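Local coordinates for protein putative glycoside hydrolase (Bacteroides thetaiotaomicron VPI-5482, PDB 3HBZ) that binds calcium and may play a role in carbohydrate metabolism, possibly as a glycoside hydrolase, at residues I92-A97 with E118-M124; F68-Y74 with K86-V91; S263-V267 with G293-D297; G203-I209 with L301-N307; Y133-V138 with R164-F168. All blocks are in the same frame, centred on the assembly; numbering follows the deposited sequence. Where two conformers were deposited one is given.

Contact 1: I92-A97 with E118-M124; sequences IDTELA and EGEKVVM. With ACT (acetate ion), chain H.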
# COMPACT_ATOMS: atom_id res chain seq x y z
N ILE A 92 5.97 -1.52 -14.28
CA ILE A 92 7.13 -1.45 -13.40
C ILE A 92 8.02 -2.62 -13.78
O ILE A 92 7.61 -3.78 -13.65
CB ILE A 92 6.72 -1.61 -11.91
CG1 ILE A 92 5.61 -0.62 -11.50
CG2 ILE A 92 7.92 -1.48 -11.03
CD1 ILE A 92 6.04 0.77 -11.60
N ASP A 93 9.20 -2.33 -14.30
CA ASP A 93 10.13 -3.38 -14.74
C ASP A 93 11.45 -3.34 -13.97
O ASP A 93 12.46 -3.80 -14.47
CB ASP A 93 10.44 -3.24 -16.25
CG ASP A 93 11.16 -1.95 -16.59
OD1 ASP A 93 10.98 -0.96 -15.84
OD2 ASP A 93 11.92 -1.92 -17.58
N THR A 94 11.43 -2.78 -12.77
CA THR A 94 12.62 -2.58 -11.97
C THR A 94 12.47 -3.34 -10.65
O THR A 94 11.40 -3.80 -10.31
CB THR A 94 12.85 -1.08 -11.67
OG1 THR A 94 11.63 -0.51 -11.20
CG2 THR A 94 13.29 -0.36 -12.92
N GLU A 95 13.56 -3.49 -9.93
CA GLU A 95 13.53 -4.16 -8.65
C GLU A 95 12.99 -3.20 -7.59
O GLU A 95 12.99 -2.00 -7.78
CB GLU A 95 14.91 -4.74 -8.33
CG GLU A 95 16.04 -3.75 -8.12
CD GLU A 95 17.44 -4.43 -8.04
OE1 GLU A 95 17.59 -5.61 -8.47
OE2 GLU A 95 18.38 -3.76 -7.56
N LEU A 96 12.43 -3.74 -6.50
CA LEU A 96 11.80 -2.91 -5.48
C LEU A 96 12.73 -1.76 -5.04
O LEU A 96 13.91 -1.97 -4.86
CB LEU A 96 11.47 -3.80 -4.28
CG LEU A 96 10.33 -3.39 -3.38
CD1 LEU A 96 9.02 -3.16 -4.18
CD2 LEU A 96 10.14 -4.43 -2.25
N ALA A 97 12.19 -0.57 -4.84
CA ALA A 97 12.96 0.57 -4.33
C ALA A 97 13.28 0.28 -2.86
O ALA A 97 12.49 -0.37 -2.19
CB ALA A 97 12.11 1.87 -4.43
N GLU A 118 12.69 6.81 -10.25
CA GLU A 118 14.04 6.84 -10.84
C GLU A 118 13.96 7.87 -11.96
O GLU A 118 13.36 7.61 -12.99
CB GLU A 118 14.46 5.48 -11.41
CG GLU A 118 14.79 4.40 -10.36
CD GLU A 118 15.33 3.07 -10.97
OE1 GLU A 118 15.62 3.03 -12.19
OE2 GLU A 118 15.45 2.07 -10.23
N GLY A 119 14.52 9.06 -11.72
CA GLY A 119 14.34 10.19 -12.64
C GLY A 119 12.87 10.56 -12.65
O GLY A 119 12.25 10.68 -11.58
N GLU A 120 12.30 10.71 -13.84
CA GLU A 120 10.86 10.98 -14.00
C GLU A 120 10.00 9.70 -13.94
O GLU A 120 8.78 9.79 -13.80
CB GLU A 120 10.58 11.72 -15.33
CG GLU A 120 11.59 12.82 -15.71
N LYS A 121 10.62 8.52 -14.04
CA LYS A 121 9.89 7.24 -13.95
C LYS A 121 9.52 6.80 -12.51
O LYS A 121 10.41 6.50 -11.69
CB LYS A 121 10.70 6.13 -14.65
CG LYS A 121 10.10 4.72 -14.50
CD LYS A 121 10.63 3.76 -15.57
CE LYS A 121 10.90 2.35 -15.03
NZ LYS A 121 11.85 1.57 -15.88
N VAL A 122 8.22 6.73 -12.24
CA VAL A 122 7.69 6.11 -11.04
C VAL A 122 8.02 4.60 -11.00
O VAL A 122 7.71 3.89 -11.93
CB VAL A 122 6.16 6.34 -10.89
CG1 VAL A 122 5.66 5.65 -9.66
CG2 VAL A 122 5.88 7.84 -10.78
N VAL A 123 8.66 4.12 -9.95
CA VAL A 123 8.97 2.67 -9.81
C VAL A 123 8.23 1.96 -8.67
O VAL A 123 8.39 0.73 -8.48
CB VAL A 123 10.49 2.42 -9.69
CG1 VAL A 123 11.17 2.97 -10.96
CG2 VAL A 123 11.07 3.04 -8.40
N MSE A 124 7.41 2.71 -7.92
CA MSE A 124 6.57 2.12 -6.84
C MSE A 124 5.61 3.16 -6.26
O MSE A 124 5.98 4.33 -6.06
CB MSE A 124 7.43 1.57 -5.70
CG MSE A 124 6.65 0.61 -4.79
SE MSE A 124 7.72 0.00 -3.34
CE MSE A 124 7.56 1.56 -2.17
C ACT H . 14.23 -6.28 -5.88
O ACT H . 14.66 -7.39 -5.87
OXT ACT H . 13.08 -6.36 -6.42
CH3 ACT H . 15.02 -5.07 -5.27
O HOH W 1 10.03 -0.91 -7.58
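V123, M124 and T94 lose the most surface where the linker I92-A97 passes the strand that begins at K121. V123 and M124 both face E116 of strand 115-118, a classic beta bulge; E116, together with I99, binds a sodium ion. The side chain of T94 points at this strand: OG1 lies 3.5 Å from V123 CB and is buried without a polar partner, so the threonine serves here largely as a small branched filler beside a valine. At the start of the linker I92 lays CG2 3.4 Å from V123 O, while A97, a small residue, rests CB 4.3 Å from V123 CG2. M124, a selenomethionine, has a long flexible chain that brings SE 3.5 Å from L96 CD1. Towards the turn the chemistry becomes ionic: K121, extended from the type II' turn E118-K121, makes a salt bridge from NZ to D93 OD1 at 2.7 Å. Water 1 joins E95 O (3.2 Å) to V123 O (2.5 Å). The linker runs from strand 84-92, where I92 still pairs with I35 and V37, to strand 99-100, and so packs the hairpin of strands 115-118 and 121-125 against the connection between the two larger sheets.

Contact 2: F68-Y74 with K86-V91; sequences FHSPQQY and KYTVSV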
# COMPACT_ATOMS: atom_id res chain seq x y z
N PHE A 68 5.54 1.19 -23.09
CA PHE A 68 5.31 1.50 -21.69
C PHE A 68 6.57 2.04 -20.96
O PHE A 68 6.64 2.09 -19.74
CB PHE A 68 4.73 0.27 -20.99
CG PHE A 68 3.29 0.03 -21.33
CD1 PHE A 68 2.29 0.64 -20.59
CD2 PHE A 68 2.93 -0.75 -22.42
CE1 PHE A 68 0.96 0.44 -20.91
CE2 PHE A 68 1.59 -0.95 -22.75
CZ PHE A 68 0.61 -0.36 -22.00
N HIS A 69 7.55 2.48 -21.72
CA HIS A 69 8.59 3.31 -21.14
C HIS A 69 7.99 4.49 -20.33
O HIS A 69 8.52 4.84 -19.28
CB HIS A 69 9.56 3.77 -22.21
CG HIS A 69 10.58 2.72 -22.54
ND1 HIS A 69 10.44 1.86 -23.61
CD2 HIS A 69 11.72 2.36 -21.90
CE1 HIS A 69 11.47 1.03 -23.63
NE2 HIS A 69 12.26 1.32 -22.61
N SER A 70 6.87 5.05 -20.81
CA SER A 70 6.07 6.00 -20.05
C SER A 70 4.68 5.45 -19.90
O SER A 70 4.23 4.69 -20.75
CB SER A 70 5.96 7.33 -20.76
OG SER A 70 7.18 8.00 -20.69
N PRO A 71 3.97 5.86 -18.84
CA PRO A 71 2.63 5.33 -18.64
C PRO A 71 1.73 5.73 -19.80
O PRO A 71 1.94 6.78 -20.39
CB PRO A 71 2.15 6.00 -17.35
CG PRO A 71 3.41 6.35 -16.62
CD PRO A 71 4.37 6.75 -17.72
N GLN A 72 0.76 4.89 -20.11
CA GLN A 72 -0.09 5.04 -21.26
C GLN A 72 -1.51 5.11 -20.76
O GLN A 72 -1.87 4.39 -19.83
CB GLN A 72 0.05 3.80 -22.16
CG GLN A 72 1.42 3.62 -22.74
CD GLN A 72 1.78 4.75 -23.67
OE1 GLN A 72 1.03 5.09 -24.57
NE2 GLN A 72 2.91 5.36 -23.44
N GLN A 73 -2.30 5.99 -21.37
CA GLN A 73 -3.70 6.18 -20.98
C GLN A 73 -4.68 5.46 -21.90
O GLN A 73 -4.51 5.42 -23.12
CB GLN A 73 -4.07 7.67 -20.99
CG GLN A 73 -3.29 8.53 -19.99
CD GLN A 73 -3.92 9.88 -19.80
OE1 GLN A 73 -4.94 10.19 -20.41
NE2 GLN A 73 -3.32 10.69 -18.95
N TYR A 74 -5.72 4.91 -21.30
CA TYR A 74 -6.84 4.33 -21.99
C TYR A 74 -8.13 4.94 -21.48
O TYR A 74 -8.24 5.24 -20.29
CB TYR A 74 -6.95 2.82 -21.70
CG TYR A 74 -5.78 1.93 -22.14
CD1 TYR A 74 -4.57 1.96 -21.47
CD2 TYR A 74 -5.92 1.03 -23.19
CE1 TYR A 74 -3.52 1.11 -21.84
CE2 TYR A 74 -4.88 0.19 -23.57
CZ TYR A 74 -3.68 0.22 -22.89
OH TYR A 74 -2.65 -0.60 -23.25
N LYS A 86 -10.93 7.60 -17.58
CA LYS A 86 -9.57 7.45 -18.06
C LYS A 86 -8.76 6.69 -17.04
O LYS A 86 -8.81 6.99 -15.85
CB LYS A 86 -8.94 8.84 -18.28
CG LYS A 86 -8.01 8.94 -19.45
CD LYS A 86 -7.96 10.40 -20.04
CE LYS A 86 -7.43 11.44 -19.03
NZ LYS A 86 -7.35 12.87 -19.56
N TYR A 87 -8.01 5.70 -17.51
CA TYR A 87 -7.06 4.99 -16.68
C TYR A 87 -5.67 5.28 -17.19
O TYR A 87 -5.47 5.32 -18.40
CB TYR A 87 -7.30 3.50 -16.80
CG TYR A 87 -8.47 2.93 -16.03
CD1 TYR A 87 -9.74 2.93 -16.56
CD2 TYR A 87 -8.27 2.28 -14.81
CE1 TYR A 87 -10.80 2.37 -15.87
CE2 TYR A 87 -9.32 1.70 -14.12
CZ TYR A 87 -10.57 1.72 -14.67
OH TYR A 87 -11.62 1.18 -13.98
N THR A 88 -4.74 5.47 -16.25
CA THR A 88 -3.31 5.49 -16.49
C THR A 88 -2.72 4.13 -16.19
O THR A 88 -2.76 3.65 -15.06
CB THR A 88 -2.62 6.55 -15.61
OG1 THR A 88 -3.17 7.84 -15.90
CG2 THR A 88 -1.09 6.59 -15.85
N VAL A 89 -2.11 3.52 -17.19
CA VAL A 89 -1.57 2.18 -17.06
C VAL A 89 -0.06 2.26 -17.18
O VAL A 89 0.47 2.75 -18.18
CB VAL A 89 -2.15 1.26 -18.13
CG1 VAL A 89 -1.50 -0.18 -18.05
CG2 VAL A 89 -3.71 1.19 -17.98
N SER A 90 0.60 1.79 -16.12
CA SER A 90 2.03 1.86 -15.96
C SER A 90 2.58 0.45 -15.82
O SER A 90 1.90 -0.46 -15.26
CB SER A 90 2.37 2.66 -14.70
OG SER A 90 1.92 3.99 -14.76
N VAL A 91 3.79 0.27 -16.31
CA VAL A 91 4.54 -0.99 -16.16
C VAL A 91 5.79 -0.72 -15.33
O VAL A 91 6.55 0.19 -15.63
CB VAL A 91 4.93 -1.60 -17.53
CG1 VAL A 91 5.85 -2.83 -17.33
CG2 VAL A 91 3.65 -2.03 -18.29
O HOH W 2 4.73 2.67 -17.64
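V89 is the central bump: its CG1 meets F68 CE1 at 3.8 Å and its CG2 meets Y74 CD1 at 3.7 Å, so the side chain fills the hollow between two aromatic rings. A beta-branched valine suits this buried face, one methyl for each ring. Two residues on, V91 extends the same surface, its CG2 3.7 Å from F68 CG. Beneath the side chains lies an antiparallel beta hairpin of strands 72-77 and 84-92; the axes of 72-74 and 86-91 come within 4.7 Å at 146°. Q72 and V89 form a hydrogen-bonded pair (Q72 N to V89 O 2.9 Å, V89 N to Q72 O 2.8 Å), as do Y74 and Y87 (Y74 N to Y87 O 2.9 Å, Y87 N to Y74 O 2.8 Å); Q73 and T88 between them are a non-hydrogen-bonded pair. Their side chains lie on the other face, where Q73 stands up beside the aliphatic chain of K86, OE1 3.0 Å from K86 CD. The rigid ring of P71 rests there too, CB 3.6 Å from T88 CG2 and 3.3 Å from S90 OG. Ahead of P71 the chains separate, and water 2 fills the gap, bonded to F68 O and V91 N at 2.9 Å each.

Contact 3: S263-V267 with G293-D297; sequences SPNLV and GKYID. With PEG (di(hydroxyethyl)ether), chain N.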
# COMPACT_ATOMS: atom_id res chain seq x y z
N SER A 263 1.38 -16.16 9.24
CA SER A 263 1.30 -17.07 8.10
C SER A 263 2.45 -18.07 8.08
O SER A 263 3.58 -17.69 8.24
CB SER A 263 1.35 -16.30 6.78
OG SER A 263 1.46 -17.22 5.70
N PRO A 264 2.16 -19.35 7.82
CA PRO A 264 3.28 -20.30 7.73
C PRO A 264 4.21 -19.99 6.55
O PRO A 264 5.30 -20.53 6.48
CB PRO A 264 2.61 -21.67 7.53
CG PRO A 264 1.15 -21.45 7.60
CD PRO A 264 0.83 -19.98 7.71
N ASN A 265 3.79 -19.12 5.64
CA ASN A 265 4.66 -18.72 4.53
C ASN A 265 5.74 -17.73 4.92
O ASN A 265 6.66 -17.46 4.11
CB ASN A 265 3.83 -18.17 3.35
CG ASN A 265 3.07 -19.28 2.64
OD1 ASN A 265 2.44 -20.08 3.30
ND2 ASN A 265 3.19 -19.37 1.30
N LEU A 266 5.63 -17.14 6.12
CA LEU A 266 6.63 -16.13 6.58
C LEU A 266 7.99 -16.79 6.69
O LEU A 266 8.08 -17.93 7.14
CB LEU A 266 6.24 -15.57 7.95
CG LEU A 266 5.15 -14.50 7.87
CD1 LEU A 266 4.50 -14.31 9.23
CD2 LEU A 266 5.70 -13.14 7.37
N VAL A 267 9.03 -16.08 6.24
CA VAL A 267 10.39 -16.53 6.46
C VAL A 267 11.19 -15.60 7.39
O VAL A 267 12.10 -16.07 8.07
CB VAL A 267 11.15 -16.80 5.12
CG1 VAL A 267 10.43 -17.92 4.35
CG2 VAL A 267 11.27 -15.53 4.28
N GLY A 293 12.96 -22.96 11.61
CA GLY A 293 12.57 -23.93 10.60
C GLY A 293 12.25 -23.31 9.24
O GLY A 293 11.66 -23.96 8.39
N LYS A 294 12.60 -22.04 9.01
CA LYS A 294 12.42 -21.45 7.69
C LYS A 294 13.80 -21.18 7.07
O LYS A 294 14.83 -21.16 7.77
CB LYS A 294 11.58 -20.17 7.78
CG LYS A 294 10.28 -20.30 8.60
CD LYS A 294 9.10 -20.97 7.87
CE LYS A 294 7.81 -21.01 8.75
NZ LYS A 294 7.23 -19.66 9.15
N TYR A 295 13.82 -21.03 5.74
CA TYR A 295 15.06 -20.72 5.01
C TYR A 295 14.76 -19.98 3.70
O TYR A 295 13.71 -20.18 3.10
CB TYR A 295 15.85 -21.97 4.70
CG TYR A 295 17.31 -21.69 4.40
CD1 TYR A 295 18.17 -21.19 5.39
CD2 TYR A 295 17.86 -21.95 3.14
CE1 TYR A 295 19.50 -20.95 5.13
CE2 TYR A 295 19.20 -21.71 2.87
CZ TYR A 295 20.02 -21.21 3.88
OH TYR A 295 21.35 -20.96 3.64
N ILE A 296 15.65 -19.08 3.31
CA ILE A 296 15.55 -18.36 2.05
C ILE A 296 16.29 -19.14 0.99
O ILE A 296 17.51 -19.26 1.00
CB ILE A 296 16.08 -16.90 2.16
CG1 ILE A 296 15.25 -16.14 3.20
CG2 ILE A 296 15.95 -16.19 0.81
CD1 ILE A 296 15.98 -14.92 3.94
N ASP A 297 15.55 -19.73 0.06
CA ASP A 297 16.16 -20.52 -0.99
C ASP A 297 16.66 -19.60 -2.11
O ASP A 297 15.88 -18.79 -2.61
CB ASP A 297 15.13 -21.50 -1.54
CG ASP A 297 15.67 -22.36 -2.67
OD1 ASP A 297 16.53 -23.22 -2.39
OD2 ASP A 297 15.23 -22.22 -3.82
C1 PEG N . 4.98 -18.55 12.33
O1 PEG N . 5.31 -18.68 10.93
C2 PEG N . 5.24 -17.12 12.87
O2 PEG N . 5.95 -17.17 14.14
C3 PEG N . 6.56 -15.94 14.56
C4 PEG N . 7.11 -16.07 15.99
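K294 dominates this contact through a long, kinked side chain. Its chi1 and chi2 are both m, chi3 is t and chi4 turns to p, a path that carries the ammonium group across to the turn S263-L266. There NZ donates to L266 O at 2.8 Å and, weakly, to P264 O at 3.4 Å. Lysine suits the position because its aliphatic part can lie over V267, K294 CB being 4.1 Å from V267 CA, while its charged tip meets carbonyl oxygens of the turn. A bound di(hydroxyethyl)ether adds a further acceptor, with PEG O1 2.8 Å from K294 NZ. The segment that receives the lysine is a type I beta turn closed by L266 N to S263 O at 3.0 Å, with P264 in its second position, where the fixed phi of proline fits. S263, with chi1 t, also forms an ST turn: its OG accepts from N265 N at 3.0 Å. This turn leads into strand 266-271 of the large antiparallel sheet, where V267 pairs with M245. V267, with chi1 m, sets CG2 4.2 Å from I296 CG1; the isoleucine, m at chi1 and t at chi2, extends to reach it, and both residues also touch Y306. D297 takes chi1 t as the N-cap of helix 298-303, its OD2 accepting from K300 N.

Contact 4: G203-I209 with L301-N307; sequences GLPFRHI and LTAGKYN. With ACT (acetate ion), chain H.
Segment 203-209 is extended from L204 through F206, breaking at R207 (phi/psi -111/24); 301-307 ends helix 298-303, leaves it through G304 (phi/psi 83/26) in a Schellman motif, and enters a strand at Y306. P205 and N307 form an antiparallel non-hydrogen-bonded pair, CA to CA 4.0 Å, joining strands 200-205 and 306-313 of the large antiparallel sheet, and R207 CA lies 5.2 Å from L301 CA. F206 N donates to Y306 O at 2.9 Å. At G304 a CB would jam against the preceding carbonyl O, which alone calls for glycine, and would sit 3.0 Å from R207 CZ. R207 (m, t, t) extends past the helix end: CG lies 3.4 Å from L301 O, NH1 donates to T302 O at 2.7 Å, and G304 N sits over a guanidinium face. L301 (t, p) puts CD2 3.9 Å from I209 CG1. Water 3 bonds to F206 O (2.9 Å), L301 O (2.8 Å) and Y306 N (2.9 Å). R207 N donates to acetate O at 2.6 Å. The chemistry implies a helix C-terminus whose carbonyls are met by an arginine and a water.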
# COMPACT_ATOMS: atom_id res chain seq x y z
N GLY A 203 2.87 -6.57 0.60
CA GLY A 203 4.13 -7.11 0.05
C GLY A 203 4.23 -7.03 -1.46
O GLY A 203 3.22 -7.16 -2.14
N LEU A 204 5.45 -6.86 -1.97
CA LEU A 204 5.73 -6.98 -3.37
C LEU A 204 7.00 -7.83 -3.54
O LEU A 204 7.75 -8.02 -2.57
CB LEU A 204 5.90 -5.60 -4.01
CG LEU A 204 4.62 -4.75 -4.19
CD1 LEU A 204 4.97 -3.32 -4.74
CD2 LEU A 204 3.62 -5.46 -5.07
N PRO A 205 7.24 -8.34 -4.74
CA PRO A 205 8.40 -9.24 -4.91
C PRO A 205 9.73 -8.54 -4.64
O PRO A 205 9.89 -7.37 -4.97
CB PRO A 205 8.28 -9.69 -6.36
CG PRO A 205 6.82 -9.57 -6.65
CD PRO A 205 6.40 -8.31 -5.95
N PHE A 206 10.65 -9.26 -3.97
CA PHE A 206 11.97 -8.73 -3.58
C PHE A 206 13.00 -9.83 -3.79
O PHE A 206 12.79 -10.97 -3.35
CB PHE A 206 11.93 -8.28 -2.11
CG PHE A 206 13.17 -7.54 -1.66
CD1 PHE A 206 13.51 -6.32 -2.23
CD2 PHE A 206 14.00 -8.09 -0.67
CE1 PHE A 206 14.68 -5.65 -1.83
CE2 PHE A 206 15.15 -7.44 -0.26
CZ PHE A 206 15.51 -6.19 -0.86
N ARG A 207 14.09 -9.53 -4.50
CA ARG A 207 15.05 -10.57 -4.90
C ARG A 207 16.41 -10.48 -4.19
O ARG A 207 17.39 -11.00 -4.67
CB ARG A 207 15.23 -10.60 -6.43
CG ARG A 207 13.95 -10.86 -7.22
CD ARG A 207 14.19 -10.80 -8.74
NE ARG A 207 12.92 -10.65 -9.48
CZ ARG A 207 12.43 -11.49 -10.39
NH1 ARG A 207 13.07 -12.60 -10.70
NH2 ARG A 207 11.27 -11.23 -10.99
N HIS A 208 16.45 -9.87 -3.01
CA HIS A 208 17.67 -9.89 -2.15
C HIS A 208 17.26 -10.36 -0.74
O HIS A 208 16.08 -10.50 -0.47
CB HIS A 208 18.31 -8.50 -2.06
CG HIS A 208 18.52 -7.84 -3.38
ND1 HIS A 208 19.50 -8.26 -4.26
CD2 HIS A 208 17.87 -6.82 -3.99
CE1 HIS A 208 19.45 -7.50 -5.35
NE2 HIS A 208 18.47 -6.62 -5.21
N ILE A 209 18.25 -10.56 0.13
CA ILE A 209 18.04 -10.99 1.49
C ILE A 209 18.09 -9.74 2.33
O ILE A 209 19.17 -9.16 2.53
CB ILE A 209 19.12 -11.99 1.96
CG1 ILE A 209 19.07 -13.28 1.13
CG2 ILE A 209 18.89 -12.34 3.44
CD1 ILE A 209 20.20 -14.28 1.45
N LEU A 301 14.57 -17.16 -4.60
CA LEU A 301 14.84 -15.74 -4.44
C LEU A 301 15.06 -15.06 -5.80
O LEU A 301 14.41 -14.07 -6.13
CB LEU A 301 16.05 -15.52 -3.57
CG LEU A 301 16.38 -14.10 -3.12
CD1 LEU A 301 15.23 -13.56 -2.22
CD2 LEU A 301 17.74 -14.09 -2.40
N THR A 302 15.96 -15.63 -6.60
CA THR A 302 16.31 -15.07 -7.89
C THR A 302 15.09 -15.14 -8.83
O THR A 302 14.90 -14.25 -9.65
CB THR A 302 17.58 -15.73 -8.51
OG1 THR A 302 17.38 -17.14 -8.54
CG2 THR A 302 18.85 -15.42 -7.67
N ALA A 303 14.25 -16.17 -8.68
CA ALA A 303 13.03 -16.30 -9.48
C ALA A 303 11.89 -15.37 -9.04
O ALA A 303 10.86 -15.31 -9.72
CB ALA A 303 12.53 -17.75 -9.50
N GLY A 304 12.05 -14.67 -7.91
CA GLY A 304 11.02 -13.75 -7.45
C GLY A 304 9.87 -14.37 -6.66
O GLY A 304 8.78 -13.78 -6.61
N LYS A 305 10.12 -15.51 -6.02
CA LYS A 305 9.12 -16.22 -5.19
C LYS A 305 8.97 -15.69 -3.77
O LYS A 305 8.19 -16.24 -3.00
CB LYS A 305 9.49 -17.72 -5.09
CG LYS A 305 9.57 -18.49 -6.39
CD LYS A 305 8.26 -18.41 -7.15
CE LYS A 305 8.22 -19.38 -8.35
NZ LYS A 305 6.98 -19.08 -9.14
N TYR A 306 9.69 -14.62 -3.41
CA TYR A 306 9.52 -13.99 -2.07
C TYR A 306 9.08 -12.56 -2.24
O TYR A 306 9.53 -11.86 -3.15
CB TYR A 306 10.82 -14.04 -1.22
CG TYR A 306 11.31 -15.44 -0.89
CD1 TYR A 306 10.78 -16.18 0.17
CD2 TYR A 306 12.32 -16.03 -1.64
CE1 TYR A 306 11.22 -17.46 0.45
CE2 TYR A 306 12.78 -17.30 -1.35
CZ TYR A 306 12.22 -18.01 -0.30
OH TYR A 306 12.66 -19.29 -0.03
N ASN A 307 8.19 -12.14 -1.34
CA ASN A 307 7.78 -10.78 -1.23
C ASN A 307 8.27 -10.21 0.08
O ASN A 307 8.38 -10.92 1.10
CB ASN A 307 6.24 -10.67 -1.21
CG ASN A 307 5.61 -10.82 -2.58
OD1 ASN A 307 6.29 -11.12 -3.57
ND2 ASN A 307 4.28 -10.61 -2.63
C ACT H . 14.23 -6.28 -5.88
O ACT H . 14.66 -7.39 -5.87
OXT ACT H . 13.08 -6.36 -6.42
CH3 ACT H . 15.02 -5.07 -5.27
O HOH W 3 12.14 -13.49 -4.58

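Contact 5: Y133-V138 with R164-F168; sequences YAMTGV and RSTGF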
# COMPACT_ATOMS: atom_id res chain seq x y z
N TYR A 133 -10.77 5.48 4.13
CA TYR A 133 -11.20 6.64 4.91
C TYR A 133 -12.15 7.60 4.18
O TYR A 133 -13.05 8.21 4.79
CB TYR A 133 -9.99 7.41 5.47
CG TYR A 133 -10.34 8.40 6.59
CD1 TYR A 133 -10.69 7.96 7.83
CD2 TYR A 133 -10.26 9.77 6.39
CE1 TYR A 133 -11.05 8.86 8.89
CE2 TYR A 133 -10.55 10.69 7.43
CZ TYR A 133 -10.97 10.23 8.67
OH TYR A 133 -11.29 11.12 9.67
N ALA A 134 -11.94 7.75 2.88
CA ALA A 134 -12.80 8.58 2.05
C ALA A 134 -14.26 8.14 2.15
O ALA A 134 -15.18 8.97 2.09
CB ALA A 134 -12.33 8.52 0.56
N MSE A 135 -14.46 6.84 2.37
CA MSE A 135 -15.79 6.25 2.45
C MSE A 135 -16.52 6.61 3.74
O MSE A 135 -17.72 6.44 3.79
CB MSE A 135 -15.74 4.72 2.29
CG MSE A 135 -15.29 4.29 0.92
SE MSE A 135 -15.06 2.34 0.87
CE MSE A 135 -16.84 1.77 1.16
N THR A 136 -15.82 7.17 4.74
CA THR A 136 -16.47 7.59 6.01
C THR A 136 -17.19 8.92 5.85
O THR A 136 -17.94 9.33 6.74
CB THR A 136 -15.45 7.80 7.13
OG1 THR A 136 -14.61 8.92 6.79
CG2 THR A 136 -14.57 6.52 7.35
N GLY A 137 -16.87 9.63 4.77
CA GLY A 137 -17.42 10.98 4.55
C GLY A 137 -16.77 12.09 5.36
O GLY A 137 -17.20 13.25 5.26
N VAL A 138 -15.76 11.77 6.18
CA VAL A 138 -15.17 12.79 7.08
C VAL A 138 -14.19 13.79 6.41
O VAL A 138 -14.29 14.95 6.64
CB VAL A 138 -14.46 12.13 8.27
CG1 VAL A 138 -13.70 13.22 9.14
CG2 VAL A 138 -15.49 11.25 9.10
N ARG A 164 -7.27 8.94 13.19
CA ARG A 164 -8.39 9.85 13.02
C ARG A 164 -9.68 9.22 13.51
O ARG A 164 -9.85 7.99 13.42
CB ARG A 164 -8.59 10.11 11.54
CG ARG A 164 -7.41 10.77 10.89
CD ARG A 164 -7.11 12.14 11.45
NE ARG A 164 -6.23 12.74 10.49
CZ ARG A 164 -6.15 14.03 10.18
NH1 ARG A 164 -6.88 14.97 10.78
NH2 ARG A 164 -5.29 14.36 9.23
N SER A 165 -10.61 10.06 13.94
CA SER A 165 -12.00 9.61 14.08
C SER A 165 -12.60 9.34 12.69
O SER A 165 -12.35 10.10 11.73
CB SER A 165 -12.86 10.69 14.75
OG SER A 165 -14.20 10.26 14.72
N THR A 166 -13.42 8.29 12.60
CA THR A 166 -14.17 7.99 11.37
C THR A 166 -15.59 8.55 11.42
O THR A 166 -16.42 8.26 10.54
CB THR A 166 -14.29 6.50 11.18
OG1 THR A 166 -14.90 5.97 12.35
CG2 THR A 166 -12.94 5.88 10.97
N GLY A 167 -15.91 9.30 12.49
CA GLY A 167 -17.21 9.96 12.60
C GLY A 167 -18.37 8.98 12.82
O GLY A 167 -18.18 7.78 13.04
N PHE A 168 -19.58 9.48 12.67
CA PHE A 168 -20.77 8.68 12.93
C PHE A 168 -20.84 7.43 12.04
O PHE A 168 -21.21 6.33 12.50
CB PHE A 168 -22.02 9.54 12.76
CG PHE A 168 -23.32 8.77 13.01
CD1 PHE A 168 -23.61 8.29 14.28
CD2 PHE A 168 -24.21 8.53 11.97
CE1 PHE A 168 -24.77 7.55 14.51
CE2 PHE A 168 -25.38 7.84 12.19
CZ PHE A 168 -25.67 7.33 13.46
O HOH W 4 -18.64 9.54 9.52
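This is a small, partly buried contact between two chain turns: the end of helix 130-134 meets the passage from strand 158-165 of the large antiparallel sheet into helix 167-172. Its one direct hydrogen bond is short: Y133 OH donates to S165 O at 2.5 Å. A tyrosine suits this place, since its ring can pack beside T166 (Y133 CE1 to T166 CA 4.1 Å) while its hydroxyl reaches the backbone beyond. Both segments carry an ST turn. In one, T136 OG1 accepts from V138 N at 3.1 Å and donates to Y133 O at 2.6 Å; in the other, S165 OG accepts from G167 N at 3.0 Å. Small hydroxyl side chains are well placed to bond to their own backbone in this way. T136 also packs its CG2 3.8 Å from T166 CB, and V138 CG2 comes 3.4 Å from T166 O. G167 has a positive phi, and a CB there would crowd V138 CG2. Water 4 donates to T136 O at 2.9 Å and to T166 O at 2.8 Å.

Contact 2 is built on regular strand pairing within the smaller five-stranded sheet; contact 1 follows directly in sequence, where strand 84-92, central in that sheet, runs into the linker. Contacts 3, 4 and 5 all reach the large antiparallel sheet, but contact 5 lies across the chain's centre from 3 and 4. Contacts 3 and 4 meet where I296 CD1 touches I209 CG2, and contacts 1 and 4 share the acetate. All are partly buried: contact 2 buries valines and aromatic rings on one face but exposes P71, Q73 and K86, and exposed P264, T302 and V138 fringe contacts 3, 4 and 5. Contact 1 mixes a valine and selenomethionine patch with the D93-K121 salt bridge, whereas charged or hydroxyl groups reaching backbone carbonyls mark contacts 3, 4 and 5.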